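Local atomic coordinates of xylooligosaccharide oxidase (Myceliophthora thermophila, PDB entry 5L6G), a protein that oxidises the C1 hydroxyl of xylooligosaccharides and related sugars to lactones, using a bicovalently bound FAD and reducing oxygen to hydrogen peroxide. Residues Ile138-Tyr143 with Glu328-Asp333; Glu258-Gly263 with Ile379-Gly384; Pro404-Phe409 with Ser442-Met447. One frame throughout, in Å; residues are numbered along the deposited sequence.

In the fold
Contact 1 joins the FAD-binding domain to a loop of the substrate domain. Contacts 2 and 3 lie within the substrate domain and reach the same antiparallel sheet. Their centres are about 12 Å apart, and they touch: Gly383 N probably bonds to Leu408 O at 2.9 Å. Contact 1 is remote, with its centre about 31 Å from that of contact 2 and about 33 Å from that of contact 3. None of the three lines the xylose site directly. In contact 2, the side chain of Met381 is about 6 Å from that of the substrate-binding Arg272, and that of Tyr382 is about 8 Å from FAD. In contact 1, the side chain of Ile329 is about 11 Å from FAD.

Contact 1: Ile138-Tyr143 with Glu328-Asp333; sequences IATVLY and EIDITD
The carboxylate of Asp330 turns one face to the side chain of Thr140. Thr140 CB sits almost straight above Asp330 CG, at 4.1 Å, and the methyl Thr140 CG2 lies over the same face, displaced toward Asp330 OD2 at 3.8 Å. The other carboxylate oxygen, Asp330 OD1, is hydrogen-bonded to His137 ND1, one residue before 138-143. The contact is a helix-to-loop junction between the two domains of this flavoprotein fold. Thr140 belongs to helix 135-146 of the FAD-binding PCMH-type domain. Ile329 and Asp330 belong to the loop that runs from helix 316-322 to strand 341-349 of the substrate domain.

Asp330 is the centre of an inverse gamma turn, closed by a weak bond from Ile331 N to Ile329 O at 2.9 Å. The turn brings Asp330 and Ile329 up to the same threonine. Thr140 has OG1 anti to its carbonyl carbon (chi1 -62°), which lets the hydroxyl bond back to Gly136 O one helical turn earlier. On the loop side the nearest neighbours of OG1 are carbon atoms, and no hydrogen bond crosses between 138-143 and 328-333. The interface is small, 127 Å² in all. Polar fastening comes from the neighbouring His137, which would also help fix the rotation of the Asp330 carboxylate. Met317 of helix 316-322 touches both Thr140 and Ile329 and broadens the junction. Thr140 OG1 lies 3.8 Å from the methyl Ile329 CG2 and 3.8 Å from Asp330 CB.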
ATOM      1  N   ILE A 138     -14.491  -5.253   1.884  1.00 14.00           N
ATOM      2  CA  ILE A 138     -14.668  -4.331   3.000  1.00 14.16           C
ATOM      3  C   ILE A 138     -15.553  -3.167   2.544  1.00 14.53           C
ATOM      4  O   ILE A 138     -16.563  -2.852   3.185  1.00 14.89           O
ATOM      5  CB  ILE A 138     -13.321  -3.800   3.497  1.00 13.60           C
ATOM      6  CG1 ILE A 138     -12.492  -4.942   4.072  1.00 13.30           C
ATOM      7  CG2 ILE A 138     -13.538  -2.709   4.539  1.00 13.92           C
ATOM      8  CD1 ILE A 138     -11.037  -4.633   4.267  1.00 12.71           C
ATOM      9  N   ALA A 139     -15.172  -2.565   1.422  1.00 14.35           N
ATOM     10  CA  ALA A 139     -15.897  -1.429   0.890  1.00 15.02           C
ATOM     11  C   ALA A 139     -17.366  -1.788   0.632  1.00 15.87           C
ATOM     12  O   ALA A 139     -18.273  -1.011   0.932  1.00 16.35           O
ATOM     13  CB  ALA A 139     -15.228  -0.937  -0.374  1.00 14.77           C
ATOM     14  N   THR A 140     -17.598  -2.975   0.087  1.00 16.07           N
ATOM     15  CA  THR A 140     -18.963  -3.416  -0.217  1.00 17.06           C
ATOM     16  C   THR A 140     -19.808  -3.557   1.041  1.00 17.67           C
ATOM     17  O   THR A 140     -20.939  -3.033   1.135  1.00 18.34           O
ATOM     18  CB  THR A 140     -18.928  -4.755  -0.978  1.00 17.04           C
ATOM     19  OG1 THR A 140     -18.235  -4.554  -2.219  1.00 16.62           O
ATOM     20  CG2 THR A 140     -20.338  -5.290  -1.234  1.00 18.07           C
ATOM     21  N   VAL A 141     -19.255  -4.259   2.014  1.00 17.50           N
ATOM     22  CA  VAL A 141     -19.979  -4.494   3.254  1.00 18.20           C
ATOM     23  C   VAL A 141     -20.292  -3.177   3.952  1.00 18.60           C
ATOM     24  O   VAL A 141     -21.435  -2.960   4.366  1.00 19.24           O
ATOM     25  CB  VAL A 141     -19.227  -5.432   4.210  1.00 17.79           C
ATOM     26  CG1 VAL A 141     -19.978  -5.525   5.539  1.00 18.47           C
ATOM     27  CG2 VAL A 141     -19.098  -6.823   3.599  1.00 17.87           C
ATOM     28  N   LEU A 142     -19.296  -2.297   4.075  1.00 18.31           N
ATOM     29  CA  LEU A 142     -19.487  -1.081   4.842  1.00 18.96           C
ATOM     30  C   LEU A 142     -20.549  -0.218   4.195  1.00 20.08           C
ATOM     31  O   LEU A 142     -21.383   0.358   4.883  1.00 20.46           O
ATOM     32  CB  LEU A 142     -18.196  -0.282   4.988  1.00 18.20           C
ATOM     33  CG  LEU A 142     -17.037  -0.945   5.740  1.00 17.73           C
ATOM     34  CD1 LEU A 142     -15.872   0.016   5.859  1.00 17.18           C
ATOM     35  CD2 LEU A 142     -17.440  -1.488   7.100  1.00 18.15           C
ATOM     36  N   TYR A 143     -20.499  -0.138   2.869  1.00 20.95           N
ATOM     37  CA  TYR A 143     -21.448   0.668   2.139  1.00 22.74           C
ATOM     38  C   TYR A 143     -22.849   0.028   2.145  1.00 24.18           C
ATOM     39  O   TYR A 143     -23.828   0.699   2.440  1.00 24.86           O
ATOM     40  CB  TYR A 143     -20.984   0.949   0.714  1.00 23.22           C
ATOM     41  CG  TYR A 143     -21.943   1.895   0.033  1.00 25.03           C
ATOM     42  CD1 TYR A 143     -21.939   3.254   0.338  1.00 25.97           C
ATOM     43  CD2 TYR A 143     -22.902   1.423  -0.842  1.00 26.59           C
ATOM     44  CE1 TYR A 143     -22.858   4.125  -0.237  1.00 27.28           C
ATOM     45  CE2 TYR A 143     -23.831   2.283  -1.418  1.00 28.33           C
ATOM     46  CZ  TYR A 143     -23.788   3.636  -1.127  1.00 28.42           C
ATOM     47  OH  TYR A 143     -24.701   4.478  -1.720  1.00 30.79           O
ATOM     48  N   GLU A 328     -14.463  -8.244 -10.761  1.00 41.40           N
ATOM     49  CA  GLU A 328     -14.957  -8.569  -9.427  1.00 38.41           C
ATOM     50  C   GLU A 328     -14.584  -7.481  -8.416  1.00 33.03           C
ATOM     51  O   GLU A 328     -13.419  -7.077  -8.315  1.00 31.82           O
ATOM     52  CB  GLU A 328     -14.410  -9.925  -8.963  1.00 41.27           C
ATOM     53  CG  GLU A 328     -15.397 -11.082  -9.037  1.00 44.50           C
ATOM     54  CD  GLU A 328     -16.273 -11.184  -7.792  1.00 47.80           C
ATOM     55  OE1 GLU A 328     -17.186 -10.340  -7.629  1.00 50.67           O
ATOM     56  OE2 GLU A 328     -16.058 -12.117  -6.977  1.00 48.00           O
ATOM     57  N   ILE A 329     -15.580  -7.025  -7.662  1.00 28.47           N
ATOM     58  CA  ILE A 329     -15.367  -6.064  -6.581  1.00 25.33           C
ATOM     59  C   ILE A 329     -15.399  -6.743  -5.213  1.00 23.45           C
ATOM     60  O   ILE A 329     -14.459  -6.622  -4.443  1.00 21.53           O
ATOM     61  CB  ILE A 329     -16.449  -4.979  -6.629  1.00 25.77           C
ATOM     62  CG1 ILE A 329     -16.395  -4.264  -7.982  1.00 26.00           C
ATOM     63  CG2 ILE A 329     -16.289  -3.985  -5.490  1.00 25.39           C
ATOM     64  CD1 ILE A 329     -15.142  -3.454  -8.207  1.00 25.18           C
ATOM     65  N   ASP A 330     -16.491  -7.443  -4.920  1.00 22.55           N
ATOM     66  CA  ASP A 330     -16.677  -8.079  -3.611  1.00 21.97           C
ATOM     67  C   ASP A 330     -15.983  -9.441  -3.608  1.00 21.76           C
ATOM     68  O   ASP A 330     -16.625 -10.481  -3.668  1.00 22.23           O
ATOM     69  CB  ASP A 330     -18.172  -8.203  -3.296  1.00 22.34           C
ATOM     70  CG  ASP A 330     -18.436  -8.697  -1.877  1.00 22.49           C
ATOM     71  OD1 ASP A 330     -17.487  -8.780  -1.065  1.00 21.79           O
ATOM     72  OD2 ASP A 330     -19.590  -9.021  -1.584  1.00 23.04           O
ATOM     73  N   ILE A 331     -14.662  -9.417  -3.545  1.00 21.38           N
ATOM     74  CA  ILE A 331     -13.853 -10.623  -3.657  1.00 21.92           C
ATOM     75  C   ILE A 331     -13.594 -11.248  -2.294  1.00 22.34           C
ATOM     76  O   ILE A 331     -12.994 -10.622  -1.428  1.00 21.62           O
ATOM     77  CB  ILE A 331     -12.491 -10.329  -4.297  1.00 21.60           C
ATOM     78  CG1 ILE A 331     -12.661  -9.652  -5.659  1.00 21.99           C
ATOM     79  CG2 ILE A 331     -11.686 -11.622  -4.434  1.00 21.68           C
ATOM     80  CD1 ILE A 331     -11.392  -9.009  -6.183  1.00 21.70           C
ATOM     81  N   THR A 332     -14.042 -12.490  -2.131  1.00 23.48           N
ATOM     82  CA  THR A 332     -13.726 -13.302  -0.959  1.00 24.16           C
ATOM     83  C   THR A 332     -13.260 -14.725  -1.308  1.00 26.25           C
ATOM     84  O   THR A 332     -12.896 -15.480  -0.420  1.00 25.57           O
ATOM     85  CB  THR A 332     -14.960 -13.438  -0.050  1.00 23.93           C
ATOM     86  OG1 THR A 332     -16.017 -14.076  -0.775  1.00 24.17           O
ATOM     87  CG2 THR A 332     -15.426 -12.076   0.433  1.00 23.56           C
ATOM     88  N   ASP A 333     -13.266 -15.078  -2.592  1.00 29.06           N
ATOM     89  CA  ASP A 333     -13.004 -16.452  -3.025  1.00 31.67           C
ATOM     90  C   ASP A 333     -11.539 -16.787  -2.768  1.00 31.91           C
ATOM     91  O   ASP A 333     -10.654 -16.070  -3.251  1.00 32.30           O
ATOM     92  CB  ASP A 333     -13.326 -16.603  -4.522  1.00 33.54           C
ATOM     93  CG  ASP A 333     -13.318 -18.063  -5.007  1.00 36.31           C
ATOM     94  OD1 ASP A 333     -12.514 -18.888  -4.517  1.00 37.19           O
ATOM     95  OD2 ASP A 333     -14.111 -18.389  -5.920  1.00 38.97           O
TER

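Contact 2: Glu258-Gly263 with Ile379-Gly384; sequences EWLLNG and IDMYGG
With chi1 at -177°, Leu260 swings CG away from its own backbone N and carries both methyls across to Met381 and Gly383. Met381 starts out with CG beside its backbone N (chi1 -56°), and its chain folds again at the next two bonds. Together these turns bring SD, rather than the terminal CE, alongside the leucine. Leu260 CD2 meets Met381 SD at 4.0 Å and also lies 4.0 Å from Met381 CA. The other methyl, Leu260 CD1, rests 3.7 Å from Gly383 O. No hydrogen bond crosses between the segments, and the touching residues are buried.

The contact packs the C-terminal end of helix 246-261 against the end of strand 374-381, in the antiparallel sheet of the substrate domain. A Schellman motif ends the helix, with Gly263 as the C-prime residue at positive phi. Gly263 N bonds to Leu260 O at 3.0 Å. Glu258 O is held by two donors from opposite faces of its carbonyl plane: Asn262 N at 3.0 Å and the side-chain Asn262 ND2 at 2.8 Å.

Gly384 comes close to this helix end. Its CA is 3.9 Å from Leu260 O, and a CB here would collide with that oxygen. Its backbone angles by themselves also favour glycine. Met381 touches Phe409 of the next strand, while Trp259 packs on Met269 and Met271 of strand 269-275.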
ATOM      1  N   GLU A 258       3.732  23.653  -7.526  1.00 14.12           N
ATOM      2  CA  GLU A 258       3.548  24.958  -6.916  1.00 14.94           C
ATOM      3  C   GLU A 258       2.067  25.145  -6.521  1.00 14.76           C
ATOM      4  O   GLU A 258       1.766  25.581  -5.405  1.00 14.99           O
ATOM      5  CB  GLU A 258       4.055  26.056  -7.868  1.00 15.80           C
ATOM      6  CG  GLU A 258       4.056  27.448  -7.296  1.00 17.01           C
ATOM      7  CD  GLU A 258       4.575  28.494  -8.280  1.00 18.10           C
ATOM      8  OE1 GLU A 258       5.484  28.174  -9.077  1.00 18.46           O
ATOM      9  OE2 GLU A 258       4.078  29.649  -8.217  1.00 19.53           O
ATOM     10  N   TRP A 259       1.158  24.745  -7.406  1.00 14.28           N
ATOM     11  CA  TRP A 259      -0.280  24.794  -7.119  1.00 14.33           C
ATOM     12  C   TRP A 259      -0.614  23.946  -5.882  1.00 14.04           C
ATOM     13  O   TRP A 259      -1.284  24.411  -4.976  1.00 14.31           O
ATOM     14  CB  TRP A 259      -1.058  24.305  -8.334  1.00 14.18           C
ATOM     15  CG  TRP A 259      -2.520  24.097  -8.173  1.00 14.29           C
ATOM     16  CD1 TRP A 259      -3.502  25.051  -8.207  1.00 14.94           C
ATOM     17  CD2 TRP A 259      -3.182  22.844  -7.979  1.00 13.90           C
ATOM     18  NE1 TRP A 259      -4.742  24.454  -8.037  1.00 14.90           N
ATOM     19  CE2 TRP A 259      -4.566  23.106  -7.895  1.00 14.31           C
ATOM     20  CE3 TRP A 259      -2.736  21.523  -7.876  1.00 13.32           C
ATOM     21  CZ2 TRP A 259      -5.509  22.093  -7.709  1.00 14.23           C
ATOM     22  CZ3 TRP A 259      -3.662  20.517  -7.683  1.00 13.17           C
ATOM     23  CH2 TRP A 259      -5.040  20.806  -7.613  1.00 13.59           C
ATOM     24  N   LEU A 260      -0.126  22.715  -5.839  1.00 13.57           N
ATOM     25  CA  LEU A 260      -0.449  21.821  -4.725  1.00 13.41           C
ATOM     26  C   LEU A 260       0.135  22.355  -3.421  1.00 13.82           C
ATOM     27  O   LEU A 260      -0.536  22.439  -2.398  1.00 14.18           O
ATOM     28  CB  LEU A 260       0.075  20.405  -4.989  1.00 12.75           C
ATOM     29  CG  LEU A 260      -0.254  19.331  -3.945  1.00 12.64           C
ATOM     30  CD1 LEU A 260      -1.747  19.116  -3.816  1.00 12.88           C
ATOM     31  CD2 LEU A 260       0.440  18.041  -4.323  1.00 12.26           C
ATOM     32  N   LEU A 261       1.391  22.747  -3.484  1.00 14.18           N
ATOM     33  CA  LEU A 261       2.130  23.172  -2.327  1.00 14.69           C
ATOM     34  C   LEU A 261       1.522  24.440  -1.741  1.00 15.53           C
ATOM     35  O   LEU A 261       1.558  24.655  -0.527  1.00 15.64           O
ATOM     36  CB  LEU A 261       3.586  23.354  -2.741  1.00 14.87           C
ATOM     37  CG  LEU A 261       4.688  23.521  -1.731  1.00 15.32           C
ATOM     38  CD1 LEU A 261       4.731  22.375  -0.746  1.00 14.95           C
ATOM     39  CD2 LEU A 261       6.006  23.682  -2.509  1.00 15.26           C
ATOM     40  N   ASN A 262       0.912  25.254  -2.589  1.00 15.91           N
ATOM     41  CA  ASN A 262       0.226  26.445  -2.132  1.00 17.03           C
ATOM     42  C   ASN A 262      -1.260  26.298  -1.811  1.00 17.06           C
ATOM     43  O   ASN A 262      -1.947  27.289  -1.674  1.00 17.53           O
ATOM     44  CB  ASN A 262       0.455  27.585  -3.126  1.00 17.79           C
ATOM     45  CG  ASN A 262       1.856  28.158  -3.012  1.00 18.36           C
ATOM     46  OD1 ASN A 262       2.152  28.912  -2.086  1.00 19.04           O
ATOM     47  ND2 ASN A 262       2.748  27.735  -3.908  1.00 18.36           N
ATOM     48  N   GLY A 263      -1.745  25.071  -1.645  1.00 16.66           N
ATOM     49  CA  GLY A 263      -3.103  24.855  -1.159  1.00 16.71           C
ATOM     50  C   GLY A 263      -4.151  24.945  -2.252  1.00 16.88           C
ATOM     51  O   GLY A 263      -5.332  25.199  -1.965  1.00 17.70           O
ATOM     52  N   ILE A 379       2.038   9.645 -10.051  1.00 11.46           N
ATOM     53  CA  ILE A 379       2.481  10.672  -9.138  1.00 11.47           C
ATOM     54  C   ILE A 379       1.229  11.114  -8.410  1.00 11.47           C
ATOM     55  O   ILE A 379       0.377  11.798  -8.982  1.00 11.42           O
ATOM     56  CB  ILE A 379       3.130  11.891  -9.857  1.00 11.93           C
ATOM     57  CG1 ILE A 379       4.237  11.438 -10.808  1.00 12.10           C
ATOM     58  CG2 ILE A 379       3.703  12.873  -8.836  1.00 12.05           C
ATOM     59  CD1 ILE A 379       4.436  12.357 -11.980  1.00 12.94           C
ATOM     60  N   ASP A 380       1.111  10.726  -7.148  1.00 11.37           N
ATOM     61  CA  ASP A 380      -0.082  11.058  -6.384  1.00 11.49           C
ATOM     62  C   ASP A 380       0.036  12.468  -5.856  1.00 11.53           C
ATOM     63  O   ASP A 380       1.100  12.853  -5.371  1.00 11.26           O
ATOM     64  CB  ASP A 380      -0.245  10.105  -5.202  1.00 11.58           C
ATOM     65  CG  ASP A 380      -0.681   8.733  -5.626  1.00 11.79           C
ATOM     66  OD1 ASP A 380      -1.675   8.616  -6.351  1.00 12.19           O
ATOM     67  OD2 ASP A 380      -0.067   7.761  -5.194  1.00 12.71           O
ATOM     68  N   MET A 381      -1.054  13.236  -5.942  1.00 11.69           N
ATOM     69  CA  MET A 381      -1.129  14.508  -5.243  1.00 11.94           C
ATOM     70  C   MET A 381      -1.354  14.191  -3.763  1.00 11.95           C
ATOM     71  O   MET A 381      -2.460  13.991  -3.312  1.00 12.11           O
ATOM     72  CB  MET A 381      -2.259  15.403  -5.814  1.00 12.54           C
ATOM     73  CG  MET A 381      -2.140  15.667  -7.299  1.00 12.77           C
ATOM     74  SD  MET A 381      -0.652  16.525  -7.884  1.00 13.33           S
ATOM     75  CE  MET A 381       0.365  15.143  -8.379  1.00 12.51           C
ATOM     76  N   TYR A 382      -0.264  14.147  -3.015  1.00 11.56           N
ATOM     77  CA  TYR A 382      -0.224  13.459  -1.733  1.00 11.27           C
ATOM     78  C   TYR A 382      -0.317  14.420  -0.552  1.00 11.38           C
ATOM     79  O   TYR A 382      -1.066  14.192   0.403  1.00 11.38           O
ATOM     80  CB  TYR A 382       1.072  12.644  -1.702  1.00 11.08           C
ATOM     81  CG  TYR A 382       1.393  11.942  -0.407  1.00 10.91           C
ATOM     82  CD1 TYR A 382       2.094  12.592   0.599  1.00 11.16           C
ATOM     83  CD2 TYR A 382       1.019  10.634  -0.202  1.00 10.84           C
ATOM     84  CE1 TYR A 382       2.408  11.963   1.778  1.00 11.16           C
ATOM     85  CE2 TYR A 382       1.337   9.979   0.974  1.00 10.68           C
ATOM     86  CZ  TYR A 382       2.023  10.652   1.963  1.00 11.02           C
ATOM     87  OH  TYR A 382       2.329  10.005   3.125  1.00 11.38           O
ATOM     88  N   GLY A 383       0.479  15.484  -0.611  1.00 11.23           N
ATOM     89  CA  GLY A 383       0.664  16.393   0.498  1.00 11.55           C
ATOM     90  C   GLY A 383       0.054  17.762   0.249  1.00 11.95           C
ATOM     91  O   GLY A 383      -0.988  17.896  -0.397  1.00 12.09           O
ATOM     92  N   GLY A 384       0.689  18.785   0.808  1.00 12.32           N
ATOM     93  CA  GLY A 384       0.189  20.132   0.711  1.00 12.73           C
ATOM     94  C   GLY A 384      -0.767  20.480   1.834  1.00 13.29           C
ATOM     95  O   GLY A 384      -1.216  19.613   2.571  1.00 12.79           O
TER

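Contact 3: Pro404-Phe409 with Ser442-Met447; sequences PERHLF and SSDWGM
The CA atoms of Arg406 and Asp444 are the nearest such pair across the two segments, 6.1 Å apart, and no backbone hydrogen bond joins the segments directly. The arginine side chain bridges the gap instead. It runs extended from the backbone, with CG anti to N (chi1 -171°), then bends at the third torsion, which places NH1 above the carbonyl plane of Ser443. Arg406 NH1 donates to Ser443 O at 3.0 Å, with an N-H...O angle of 153°. The donor stands 65° out of the carbonyl plane, so it approaches from above and not along a lone pair. Arg406 CD lies against the same oxygen, 3.1 Å from Ser443 O.

Asp444 adds charge. Its OD1 is 3.6 Å from Arg406 NH1, a salt bridge without a directed N-H, because the oxygen lies well out of the guanidinium plane. A water gives Ser443 O a second donor, at 2.9 Å, and this water also bonds to His407 NE2 at 2.9 Å. The imidazole is further held by a bond between His407 ND1 and Asp403 N, and Arg406 CG packs over one of its faces, toward the rim. Without the guanidinium, as with an alanine here, the Asp444 carboxylate is likely to lose this counter-charge and Ser443 O one of its donors, and part of that histidine face would be uncovered.

The contact lies at the surface of the substrate domain. It joins the loop leading into strand 409-417 to the residues just before strand 445-446; strand 341-349 lies between those two strands in the sheet. A classic beta bulge sets Leu408 and Phe409 opposite Thr349. Helix 246-261 covers Leu408 and Phe409 through Leu260, and helix 458-466 packs on Trp445 and Met447 through Val464.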
ATOM      1  N   PRO A 404       3.420  18.094   5.543  1.00 15.74           N
ATOM      2  CA  PRO A 404       2.639  18.571   4.395  1.00 16.22           C
ATOM      3  C   PRO A 404       3.455  19.264   3.287  1.00 17.13           C
ATOM      4  O   PRO A 404       2.975  19.367   2.148  1.00 17.45           O
ATOM      5  CB  PRO A 404       1.600  19.515   5.020  1.00 16.72           C
ATOM      6  CG  PRO A 404       2.103  19.848   6.389  1.00 17.05           C
ATOM      7  CD  PRO A 404       3.114  18.813   6.791  1.00 16.50           C
ATOM      8  N   GLU A 405       4.664  19.733   3.601  1.00 18.27           N
ATOM      9  CA  GLU A 405       5.546  20.297   2.578  1.00 19.49           C
ATOM     10  C   GLU A 405       6.675  19.340   2.120  1.00 18.08           C
ATOM     11  O   GLU A 405       7.010  19.270   0.924  1.00 17.56           O
ATOM     12  CB  GLU A 405       6.091  21.648   3.045  1.00 22.40           C
ATOM     13  CG  GLU A 405       5.046  22.762   3.019  1.00 25.53           C
ATOM     14  CD  GLU A 405       4.041  22.692   4.155  1.00 28.42           C
ATOM     15  OE1 GLU A 405       4.472  22.714   5.322  1.00 32.35           O
ATOM     16  OE2 GLU A 405       2.804  22.646   3.889  1.00 32.74           O
ATOM     17  N   ARG A 406       7.262  18.606   3.052  1.00 16.95           N
ATOM     18  CA  ARG A 406       8.374  17.710   2.735  1.00 16.39           C
ATOM     19  C   ARG A 406       7.890  16.448   1.994  1.00 14.80           C
ATOM     20  O   ARG A 406       8.617  15.865   1.169  1.00 13.93           O
ATOM     21  CB  ARG A 406       9.095  17.340   4.039  1.00 17.74           C
ATOM     22  CG  ARG A 406      10.412  16.583   3.913  1.00 18.99           C
ATOM     23  CD  ARG A 406      10.942  16.226   5.305  1.00 20.37           C
ATOM     24  NE  ARG A 406      11.343  17.419   6.057  1.00 22.12           N
ATOM     25  CZ  ARG A 406      12.482  18.086   5.858  1.00 23.74           C
ATOM     26  NH1 ARG A 406      13.352  17.686   4.931  1.00 24.21           N
ATOM     27  NH2 ARG A 406      12.759  19.169   6.585  1.00 24.87           N
ATOM     28  N   HIS A 407       6.657  16.037   2.283  1.00 13.38           N
ATOM     29  CA  HIS A 407       6.088  14.839   1.691  1.00 12.36           C
ATOM     30  C   HIS A 407       4.926  15.266   0.846  1.00 11.90           C
ATOM     31  O   HIS A 407       3.777  15.234   1.261  1.00 11.75           O
ATOM     32  CB  HIS A 407       5.711  13.861   2.794  1.00 12.21           C
ATOM     33  CG  HIS A 407       6.881  13.514   3.650  1.00 12.38           C
ATOM     34  ND1 HIS A 407       6.901  13.718   5.008  1.00 12.67           N
ATOM     35  CD2 HIS A 407       8.116  13.068   3.316  1.00 12.25           C
ATOM     36  CE1 HIS A 407       8.080  13.356   5.485  1.00 12.83           C
ATOM     37  NE2 HIS A 407       8.830  12.947   4.481  1.00 12.51           N
ATOM     38  N   LEU A 408       5.275  15.690  -0.358  1.00 11.28           N
ATOM     39  CA  LEU A 408       4.329  16.331  -1.252  1.00 11.17           C
ATOM     40  C   LEU A 408       3.746  15.365  -2.263  1.00 10.69           C
ATOM     41  O   LEU A 408       2.563  15.491  -2.622  1.00 10.74           O
ATOM     42  CB  LEU A 408       5.048  17.426  -2.011  1.00 11.35           C
ATOM     43  CG  LEU A 408       4.145  18.345  -2.817  1.00 11.66           C
ATOM     44  CD1 LEU A 408       3.089  19.005  -1.941  1.00 11.87           C
ATOM     45  CD2 LEU A 408       4.987  19.391  -3.529  1.00 12.13           C
ATOM     46  N   PHE A 409       4.591  14.441  -2.739  1.00 10.23           N
ATOM     47  CA  PHE A 409       4.240  13.505  -3.806  1.00 10.02           C
ATOM     48  C   PHE A 409       4.607  12.095  -3.393  1.00 10.02           C
ATOM     49  O   PHE A 409       5.664  11.860  -2.808  1.00 10.35           O
ATOM     50  CB  PHE A 409       5.007  13.780  -5.105  1.00  9.94           C
ATOM     51  CG  PHE A 409       4.656  15.076  -5.767  1.00 10.15           C
ATOM     52  CD1 PHE A 409       3.342  15.370  -6.086  1.00 10.11           C
ATOM     53  CD2 PHE A 409       5.641  15.999  -6.069  1.00 10.26           C
ATOM     54  CE1 PHE A 409       3.019  16.548  -6.708  1.00 10.50           C
ATOM     55  CE2 PHE A 409       5.320  17.193  -6.664  1.00 10.62           C
ATOM     56  CZ  PHE A 409       4.007  17.468  -7.000  1.00 10.78           C
ATOM     57  N   SER A 442      18.650  13.319   1.455  1.00 17.56           N
ATOM     58  CA  SER A 442      17.942  12.167   1.992  1.00 17.45           C
ATOM     59  C   SER A 442      16.804  12.547   2.937  1.00 16.99           C
ATOM     60  O   SER A 442      15.921  11.756   3.174  1.00 17.02           O
ATOM     61  CB  SER A 442      18.932  11.242   2.696  1.00 18.15           C
ATOM     62  OG  SER A 442      19.591  11.960   3.728  1.00 19.45           O
ATOM     63  N   SER A 443      16.824  13.750   3.478  1.00 17.01           N
ATOM     64  CA  SER A 443      15.686  14.268   4.231  1.00 17.19           C
ATOM     65  C   SER A 443      14.491  14.642   3.353  1.00 16.47           C
ATOM     66  O   SER A 443      13.406  14.925   3.873  1.00 16.99           O
ATOM     67  CB  SER A 443      16.113  15.483   5.065  1.00 17.97           C
ATOM     68  OG  SER A 443      16.374  16.586   4.230  1.00 18.34           O
ATOM     69  N   ASP A 444      14.669  14.650   2.033  1.00 15.73           N
ATOM     70  CA  ASP A 444      13.612  15.073   1.123  1.00 14.96           C
ATOM     71  C   ASP A 444      13.105  13.958   0.206  1.00 13.61           C
ATOM     72  O   ASP A 444      12.331  14.190  -0.713  1.00 12.93           O
ATOM     73  CB  ASP A 444      14.093  16.286   0.330  1.00 16.04           C
ATOM     74  CG  ASP A 444      14.044  17.555   1.141  1.00 17.41           C
ATOM     75  OD1 ASP A 444      12.930  18.048   1.408  1.00 18.20           O
ATOM     76  OD2 ASP A 444      15.115  18.067   1.510  1.00 19.12           O
ATOM     77  N   TRP A 445      13.481  12.717   0.494  1.00 12.77           N
ATOM     78  CA  TRP A 445      12.843  11.605  -0.182  1.00 11.79           C
ATOM     79  C   TRP A 445      12.874  10.358   0.659  1.00 11.59           C
ATOM     80  O   TRP A 445      13.741  10.180   1.525  1.00 11.72           O
ATOM     81  CB  TRP A 445      13.464  11.345  -1.568  1.00 11.36           C
ATOM     82  CG  TRP A 445      14.860  10.814  -1.533  1.00 11.38           C
ATOM     83  CD1 TRP A 445      16.008  11.536  -1.478  1.00 11.86           C
ATOM     84  CD2 TRP A 445      15.250   9.440  -1.540  1.00 11.05           C
ATOM     85  NE1 TRP A 445      17.101  10.698  -1.447  1.00 11.88           N
ATOM     86  CE2 TRP A 445      16.660   9.404  -1.506  1.00 11.41           C
ATOM     87  CE3 TRP A 445      14.541   8.234  -1.586  1.00 10.56           C
ATOM     88  CZ2 TRP A 445      17.382   8.207  -1.497  1.00 11.43           C
ATOM     89  CZ3 TRP A 445      15.260   7.038  -1.604  1.00 10.64           C
ATOM     90  CH2 TRP A 445      16.675   7.041  -1.541  1.00 11.03           C
ATOM     91  N   GLY A 446      11.886   9.512   0.402  1.00 11.46           N
ATOM     92  CA  GLY A 446      11.824   8.186   0.987  1.00 11.28           C
ATOM     93  C   GLY A 446      11.166   7.249   0.006  1.00 10.97           C
ATOM     94  O   GLY A 446      10.962   7.598  -1.156  1.00 11.08           O
ATOM     95  N   MET A 447      10.833   6.053   0.472  1.00 10.53           N
ATOM     96  CA  MET A 447      10.150   5.073  -0.352  1.00 10.37           C
ATOM     97  C   MET A 447       9.045   4.411   0.453  1.00 10.23           C
ATOM     98  O   MET A 447       8.988   4.552   1.662  1.00 10.27           O
ATOM     99  CB  MET A 447      11.146   4.049  -0.894  1.00 10.19           C
ATOM    100  CG  MET A 447      12.000   4.624  -2.019  1.00 10.30           C
ATOM    101  SD  MET A 447      13.351   3.559  -2.562  1.00 10.60           S
ATOM    102  CE  MET A 447      13.894   4.423  -4.032  1.00 10.78           C
TER
HETATM  103  O   HOH W   1      10.027  13.805   0.943  1.00 11.63           O
HETATM  104  O   HOH W   2      11.476  12.894   3.303  1.00 14.23           O